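Local coordinates for neutral ceramidase (Pseudomonas aeruginosa, PDB 2ZWS), which catalyses hydrolysis of the N-acyl linkage of ceramides to sphingosine and free fatty acid, and also the reverse synthesis, using bound zinc, at residues I14-G22 / E30-M38; S100-Y108 / V115-I126. One frame throughout, in Å; residues are numbered along the deposited sequence.

Contact 1: residues I14-G22 / E30-M38. With MG (magnesium ion), chain C.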
# COMPACT_ATOMS: atom_id res chain seq x y z
N ILE A 14 7.14 7.93 -1.34
CA ILE A 14 7.81 6.71 -0.90
C ILE A 14 8.15 5.83 -2.12
O ILE A 14 8.36 4.61 -1.99
CB ILE A 14 6.96 5.89 0.10
CG1 ILE A 14 5.54 5.65 -0.44
CG2 ILE A 14 6.89 6.56 1.44
CD1 ILE A 14 4.68 4.66 0.44
N THR A 15 8.22 6.45 -3.31
CA THR A 15 8.48 5.69 -4.55
C THR A 15 9.91 5.13 -4.52
O THR A 15 10.87 5.86 -4.26
CB THR A 15 8.34 6.58 -5.79
OG1 THR A 15 7.08 7.28 -5.74
CG2 THR A 15 8.39 5.74 -7.07
N GLY A 16 10.04 3.86 -4.84
CA GLY A 16 11.33 3.21 -4.83
C GLY A 16 11.94 3.12 -6.22
O GLY A 16 11.65 3.92 -7.09
N GLU A 17 12.77 2.10 -6.43
CA GLU A 17 13.61 2.03 -7.64
C GLU A 17 12.77 1.78 -8.88
O GLU A 17 12.04 0.78 -8.94
CB GLU A 17 14.66 0.92 -7.43
CG GLU A 17 15.69 1.30 -6.34
CD GLU A 17 16.42 0.11 -5.75
OE1 GLU A 17 15.83 -0.67 -4.95
OE2 GLU A 17 17.60 -0.06 -6.11
N ALA A 18 12.84 2.68 -9.86
CA ALA A 18 11.93 2.67 -11.02
C ALA A 18 12.36 1.83 -12.22
O ALA A 18 11.61 1.68 -13.19
CB ALA A 18 11.64 4.10 -11.48
N ALA A 19 13.56 1.28 -12.15
CA ALA A 19 13.91 0.25 -13.14
C ALA A 19 14.74 -0.86 -12.55
O ALA A 19 15.59 -0.63 -11.70
CB ALA A 19 14.64 0.88 -14.31
N GLU A 20 14.46 -2.08 -13.02
CA GLU A 20 15.28 -3.28 -12.78
C GLU A 20 15.22 -3.77 -11.32
O GLU A 20 16.20 -4.30 -10.76
CB GLU A 20 16.74 -3.09 -13.30
CG GLU A 20 16.78 -2.91 -14.84
CD GLU A 20 18.20 -2.95 -15.43
OE1 GLU A 20 19.15 -2.59 -14.71
OE2 GLU A 20 18.34 -3.32 -16.63
N VAL A 21 14.03 -3.63 -10.70
CA VAL A 21 13.77 -4.30 -9.44
C VAL A 21 12.45 -5.08 -9.58
O VAL A 21 11.44 -4.53 -10.04
CB VAL A 21 13.66 -3.31 -8.24
CG1 VAL A 21 13.35 -4.05 -6.93
CG2 VAL A 21 14.97 -2.57 -8.06
N GLY A 22 12.46 -6.35 -9.15
CA GLY A 22 11.23 -7.14 -9.12
C GLY A 22 10.13 -6.42 -8.35
O GLY A 22 10.37 -5.85 -7.27
N GLU A 30 9.93 -12.23 -13.60
CA GLU A 30 9.86 -11.53 -14.88
C GLU A 30 8.92 -10.33 -14.84
O GLU A 30 8.28 -10.00 -15.84
CB GLU A 30 9.46 -12.50 -15.99
CG GLU A 30 10.54 -13.51 -16.39
CD GLU A 30 10.05 -14.53 -17.42
OE1 GLU A 30 10.66 -15.62 -17.50
OE2 GLU A 30 9.06 -14.26 -18.14
N GLN A 31 8.82 -9.69 -13.67
CA GLN A 31 8.10 -8.44 -13.56
C GLN A 31 8.96 -7.42 -12.85
O GLN A 31 8.75 -7.12 -11.66
CB GLN A 31 6.78 -8.63 -12.82
CG GLN A 31 5.86 -7.44 -13.00
CD GLN A 31 4.77 -7.34 -11.96
OE1 GLN A 31 4.74 -8.08 -10.96
NE2 GLN A 31 3.87 -6.39 -12.17
N LYS A 32 9.92 -6.88 -13.59
CA LYS A 32 10.77 -5.81 -13.05
C LYS A 32 10.28 -4.42 -13.41
O LYS A 32 9.70 -4.22 -14.48
CB LYS A 32 12.21 -6.01 -13.50
CG LYS A 32 12.81 -7.31 -12.94
CD LYS A 32 14.32 -7.24 -12.89
CE LYS A 32 14.91 -8.58 -12.62
NZ LYS A 32 16.40 -8.45 -12.59
N THR A 33 10.49 -3.46 -12.51
CA THR A 33 10.09 -2.09 -12.82
C THR A 33 10.78 -1.61 -14.10
O THR A 33 11.92 -2.00 -14.42
CB THR A 33 10.38 -1.08 -11.67
OG1 THR A 33 11.77 -1.18 -11.32
CG2 THR A 33 9.54 -1.45 -10.43
N ALA A 34 10.04 -0.78 -14.83
CA ALA A 34 10.55 -0.15 -16.06
C ALA A 34 10.08 1.28 -16.25
O ALA A 34 10.07 1.78 -17.37
CB ALA A 34 10.18 -1.02 -17.28
N GLY A 35 9.64 1.92 -15.16
CA GLY A 35 9.23 3.32 -15.21
C GLY A 35 8.19 3.64 -14.17
O GLY A 35 8.01 2.88 -13.20
N ILE A 36 7.53 4.78 -14.35
CA ILE A 36 6.52 5.23 -13.40
C ILE A 36 5.28 5.64 -14.15
O ILE A 36 5.37 6.38 -15.12
CB ILE A 36 7.04 6.45 -12.59
CG1 ILE A 36 8.24 6.03 -11.73
CG2 ILE A 36 5.90 7.11 -11.77
CD1 ILE A 36 8.94 7.19 -11.09
N HIS A 37 4.13 5.11 -13.72
CA HIS A 37 2.88 5.71 -14.14
C HIS A 37 2.46 6.82 -13.17
O HIS A 37 2.32 7.98 -13.56
CB HIS A 37 1.76 4.69 -14.31
CG HIS A 37 0.49 5.32 -14.78
ND1 HIS A 37 -0.74 4.71 -14.65
CD2 HIS A 37 0.26 6.51 -15.39
CE1 HIS A 37 -1.68 5.50 -15.15
NE2 HIS A 37 -1.10 6.60 -15.61
N MET A 38 2.29 6.45 -11.90
CA MET A 38 2.07 7.43 -10.84
C MET A 38 2.95 7.04 -9.66
O MET A 38 3.30 5.86 -9.48
CB MET A 38 0.58 7.53 -10.43
CG MET A 38 -0.38 8.08 -11.51
SD MET A 38 -1.94 8.84 -10.93
CE MET A 38 -2.61 7.49 -9.94
MG MG C . 2.52 9.89 -14.63
O HOH W 1 4.95 9.31 -15.05

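Contact 2: residues S100-Y108 / V115-I126. With FMT (formic acid), chain D.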
# COMPACT_ATOMS: atom_id res chain seq x y z
N SER A 100 1.91 -3.03 -7.80
CA SER A 100 2.72 -2.40 -8.84
C SER A 100 3.80 -1.50 -8.31
O SER A 100 4.15 -0.51 -8.96
CB SER A 100 1.82 -1.58 -9.77
OG SER A 100 0.91 -2.46 -10.44
N GLY A 101 4.35 -1.85 -7.14
CA GLY A 101 5.56 -1.15 -6.64
C GLY A 101 6.77 -2.07 -6.61
O GLY A 101 6.62 -3.29 -6.62
N PRO A 102 7.97 -1.49 -6.58
CA PRO A 102 9.21 -2.27 -6.42
C PRO A 102 9.23 -3.01 -5.09
O PRO A 102 8.84 -2.45 -4.06
CB PRO A 102 10.31 -1.19 -6.49
CG PRO A 102 9.64 0.08 -6.09
CD PRO A 102 8.23 -0.03 -6.62
N GLY A 103 9.70 -4.25 -5.10
CA GLY A 103 9.78 -5.07 -3.88
C GLY A 103 11.12 -5.01 -3.18
O GLY A 103 11.98 -4.16 -3.51
N GLY A 104 11.30 -5.91 -2.22
CA GLY A 104 12.58 -6.04 -1.52
C GLY A 104 12.66 -5.26 -0.22
O GLY A 104 13.75 -4.93 0.25
N PHE A 105 11.51 -4.94 0.37
CA PHE A 105 11.51 -4.15 1.58
C PHE A 105 11.00 -4.86 2.83
O PHE A 105 10.69 -4.22 3.86
CB PHE A 105 10.86 -2.78 1.34
CG PHE A 105 9.43 -2.84 0.85
CD1 PHE A 105 9.15 -3.02 -0.50
CD2 PHE A 105 8.37 -2.69 1.74
CE1 PHE A 105 7.81 -3.06 -0.96
CE2 PHE A 105 7.03 -2.71 1.31
CZ PHE A 105 6.75 -2.91 -0.03
N SER A 106 10.95 -6.20 2.75
CA SER A 106 10.77 -7.05 3.92
C SER A 106 12.13 -7.49 4.41
O SER A 106 13.10 -7.44 3.65
CB SER A 106 9.97 -8.31 3.55
OG SER A 106 9.72 -9.13 4.69
N HIS A 107 12.19 -7.97 5.65
CA HIS A 107 13.37 -8.70 6.10
C HIS A 107 13.16 -10.21 6.16
O HIS A 107 14.09 -10.94 6.47
CB HIS A 107 13.84 -8.18 7.46
CG HIS A 107 14.60 -6.88 7.37
ND1 HIS A 107 15.04 -6.18 8.47
CD2 HIS A 107 14.99 -6.16 6.29
CE1 HIS A 107 15.65 -5.08 8.08
NE2 HIS A 107 15.66 -5.05 6.76
N TYR A 108 11.94 -10.66 5.82
CA TYR A 108 11.59 -12.09 5.76
C TYR A 108 11.71 -12.63 4.36
O TYR A 108 11.16 -12.07 3.40
CB TYR A 108 10.23 -12.37 6.36
CG TYR A 108 10.32 -12.30 7.85
CD1 TYR A 108 10.86 -13.37 8.58
CD2 TYR A 108 9.92 -11.15 8.54
CE1 TYR A 108 11.00 -13.28 9.93
CE2 TYR A 108 10.07 -11.07 9.91
CZ TYR A 108 10.59 -12.14 10.61
OH TYR A 108 10.77 -12.10 11.96
N VAL A 115 12.05 -11.08 -5.84
CA VAL A 115 12.84 -9.85 -5.99
C VAL A 115 14.35 -10.15 -5.91
O VAL A 115 15.19 -9.26 -6.16
CB VAL A 115 12.46 -8.82 -4.89
CG1 VAL A 115 12.97 -7.43 -5.26
CG2 VAL A 115 10.92 -8.76 -4.65
N LEU A 116 14.66 -11.41 -5.55
CA LEU A 116 16.04 -11.90 -5.37
C LEU A 116 16.71 -11.34 -4.11
O LEU A 116 17.94 -11.34 -4.00
CB LEU A 116 16.92 -11.57 -6.59
CG LEU A 116 16.44 -11.98 -7.98
CD1 LEU A 116 17.38 -11.47 -9.05
CD2 LEU A 116 16.29 -13.51 -8.04
N GLY A 117 15.89 -10.89 -3.15
CA GLY A 117 16.40 -10.48 -1.84
C GLY A 117 16.02 -9.04 -1.48
O GLY A 117 15.12 -8.44 -2.07
N PHE A 118 16.77 -8.49 -0.53
CA PHE A 118 16.50 -7.20 0.07
C PHE A 118 17.05 -6.07 -0.80
O PHE A 118 18.21 -6.11 -1.23
CB PHE A 118 17.21 -7.17 1.42
CG PHE A 118 17.02 -5.91 2.18
CD1 PHE A 118 18.09 -5.05 2.43
CD2 PHE A 118 15.75 -5.58 2.63
CE1 PHE A 118 17.90 -3.88 3.15
CE2 PHE A 118 15.54 -4.43 3.34
CZ PHE A 118 16.61 -3.56 3.60
N GLN A 119 16.23 -5.04 -1.04
CA GLN A 119 16.61 -3.93 -1.88
C GLN A 119 16.69 -2.68 -0.99
O GLN A 119 15.70 -1.99 -0.74
CB GLN A 119 15.62 -3.74 -3.04
CG GLN A 119 15.38 -5.01 -3.89
CD GLN A 119 16.68 -5.74 -4.30
OE1 GLN A 119 16.81 -6.98 -4.12
NE2 GLN A 119 17.62 -5.00 -4.88
N GLU A 120 17.90 -2.40 -0.51
CA GLU A 120 18.06 -1.37 0.51
C GLU A 120 17.59 0.03 0.06
O GLU A 120 17.02 0.76 0.87
CB GLU A 120 19.49 -1.35 1.05
CG GLU A 120 19.74 -0.40 2.22
CD GLU A 120 21.01 -0.74 2.98
OE1 GLU A 120 20.93 -0.94 4.22
OE2 GLU A 120 22.07 -0.84 2.33
N LYS A 121 17.80 0.42 -1.20
CA LYS A 121 17.42 1.77 -1.62
C LYS A 121 15.90 1.97 -1.58
O LYS A 121 15.40 3.05 -1.22
CB LYS A 121 17.93 2.04 -3.04
CG LYS A 121 17.99 3.51 -3.39
CD LYS A 121 18.88 3.77 -4.63
CE LYS A 121 19.10 5.26 -4.85
NZ LYS A 121 20.13 5.82 -3.91
N THR A 122 15.15 0.94 -1.98
CA THR A 122 13.69 1.01 -1.94
C THR A 122 13.20 0.99 -0.49
O THR A 122 12.34 1.84 -0.08
CB THR A 122 13.11 -0.14 -2.76
OG1 THR A 122 13.37 0.10 -4.15
CG2 THR A 122 11.60 -0.34 -2.54
N PHE A 123 13.77 0.09 0.31
CA PHE A 123 13.45 0.06 1.75
C PHE A 123 13.67 1.43 2.41
O PHE A 123 12.79 1.98 3.09
CB PHE A 123 14.27 -1.04 2.46
CG PHE A 123 14.12 -1.03 3.96
CD1 PHE A 123 15.04 -0.32 4.76
CD2 PHE A 123 13.08 -1.73 4.58
CE1 PHE A 123 14.90 -0.30 6.16
CE2 PHE A 123 12.93 -1.70 5.99
CZ PHE A 123 13.85 -0.99 6.77
N ASN A 124 14.84 1.99 2.19
CA ASN A 124 15.17 3.25 2.82
C ASN A 124 14.24 4.38 2.38
O ASN A 124 13.88 5.25 3.19
CB ASN A 124 16.62 3.66 2.53
CG ASN A 124 17.68 2.79 3.23
OD1 ASN A 124 18.87 2.80 2.82
ND2 ASN A 124 17.31 2.13 4.29
N ALA A 125 13.85 4.40 1.09
CA ALA A 125 12.93 5.45 0.59
C ALA A 125 11.57 5.36 1.27
O ALA A 125 10.90 6.39 1.51
CB ALA A 125 12.76 5.36 -0.90
N ILE A 126 11.13 4.11 1.51
CA ILE A 126 9.84 3.86 2.15
C ILE A 126 9.85 4.36 3.60
O ILE A 126 8.98 5.15 4.02
CB ILE A 126 9.43 2.39 2.03
CG1 ILE A 126 9.14 2.07 0.55
CG2 ILE A 126 8.26 2.05 2.94
CD1 ILE A 126 9.02 0.57 0.26
C FMT D . 6.86 -9.02 7.32
O1 FMT D . 6.15 -8.23 8.00
O2 FMT D . 8.04 -8.79 6.99

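Contact 1: residues I14-G22 / E30-M38
The flat groups that meet here are largely peptide carbonyls: T33 donates to two of them and offers its own to E20 N, every donor standing above the carbonyl plane. Its OG1 donates to E17 O at 3.1 Å, 35° out of that plane. Likewise T33 N reaches V21 O (2.9 Å), and E20 N reaches T33 O (2.9 Å). At the far end of the pair, the H37 ring has M38 CG over the centre of one face, and its NE2 is hydrogen-bonded to W582 O.

T33 illustrates how one small side chain can staple a corner in the chain. With chi1 at 55°, OG1 sits between the backbone N and the carbonyl carbon. From there it both donates to E17 O and weakly accepts V21 N, while CG2 lies alongside V21 O. K32 emerges beside it: CG passes 3.9 Å from G22 N, and the extended chain carries CD past the E20 backbone until NZ meets Q509 and a glycerol. E20 sends its carboxylate elsewhere, to H548. Farther along, A18 CB packs against I36 CG1 at 3.9 Å, an apolar touch between the loop and the end of the strand.

Opposite A19 and G22 lie A34 and K32, both antiparallel non-hydrogen-bonded pairs, with the register slipping by one residue between them. Beyond the strand, H37 O binds the magnesium ion at 2.2 Å. A water that also ligates the metal donates to I36 O, tying two successive carbonyls to the site that D579, D581 and T584 complete. Strand 32-36 also pairs with strand 584-591. The slip of one residue makes the contact a beta bulge at a corner of the chain, set on a strand that leads into the magnesium site.

Contact 2: residues S100-Y108 / V115-I126
G104 and F118 bring the two backbones within 4.4 Å, CA to CA, at the start of a helix: Q119 is the N-cap residue of helix 120-138. The link is one straight bond, Q119 N to G104 O, 2.8 Å long with 174° at the hydrogen and aimed at a lone pair in the carbonyl plane. Just before it, L116 is the C-prime residue of a Schellman motif that ends the preceding helix. G103 and G104, lacking side chains, let V115 CG1 and CG2 settle on their backbone and bring G117 O to 3.5 Å from G104 CA.

H107, F118 and F123 form an aromatic cluster. H107 presents its edge to the F118 ring in an offset edge-to-face pair, planes at 67°, with NE2 and CD2 both beside F118 CE2. NE2 also lies over a face of F123, although those rings barely overlap. On the helix side, I126 CD1 sits 3.6 Å from the F105 ring centroid, a CH-pi contact over one face. F105 O, buried without a hydrogen-bond partner, lies in plane at the edge of F123, near CD2.

S106, which probably binds substrate, turns away from this core. Its OG lies anti to the backbone N (chi1 -177°), where it accepts Y108 N in an ST turn and donates to O2 of a bound formic acid, probably from the crystallisation liquor, at 2.9 Å.

Read from the N terminus, the two contacts come in series, neither nested nor crossed: contact 1 closes the short loop that includes strand 22-24, and contact 2 later closes one that includes helix 109-112. Their centres lie 11 Å apart, and they touch directly. G22 O probably hydrogen-bonds to G103 N (2.8 Å), at the end of the antiparallel pairing of strand 22-24 with strand 101-102, and E17 OE1 probably hydrogen-bonds to T122 OG1 (2.7 Å) on helix 120-138. I14 CG2 also packs against I126 O. Together they connect the sheet shared with strand 584-591, beside the magnesium site, to the helix and the loop carrying S106.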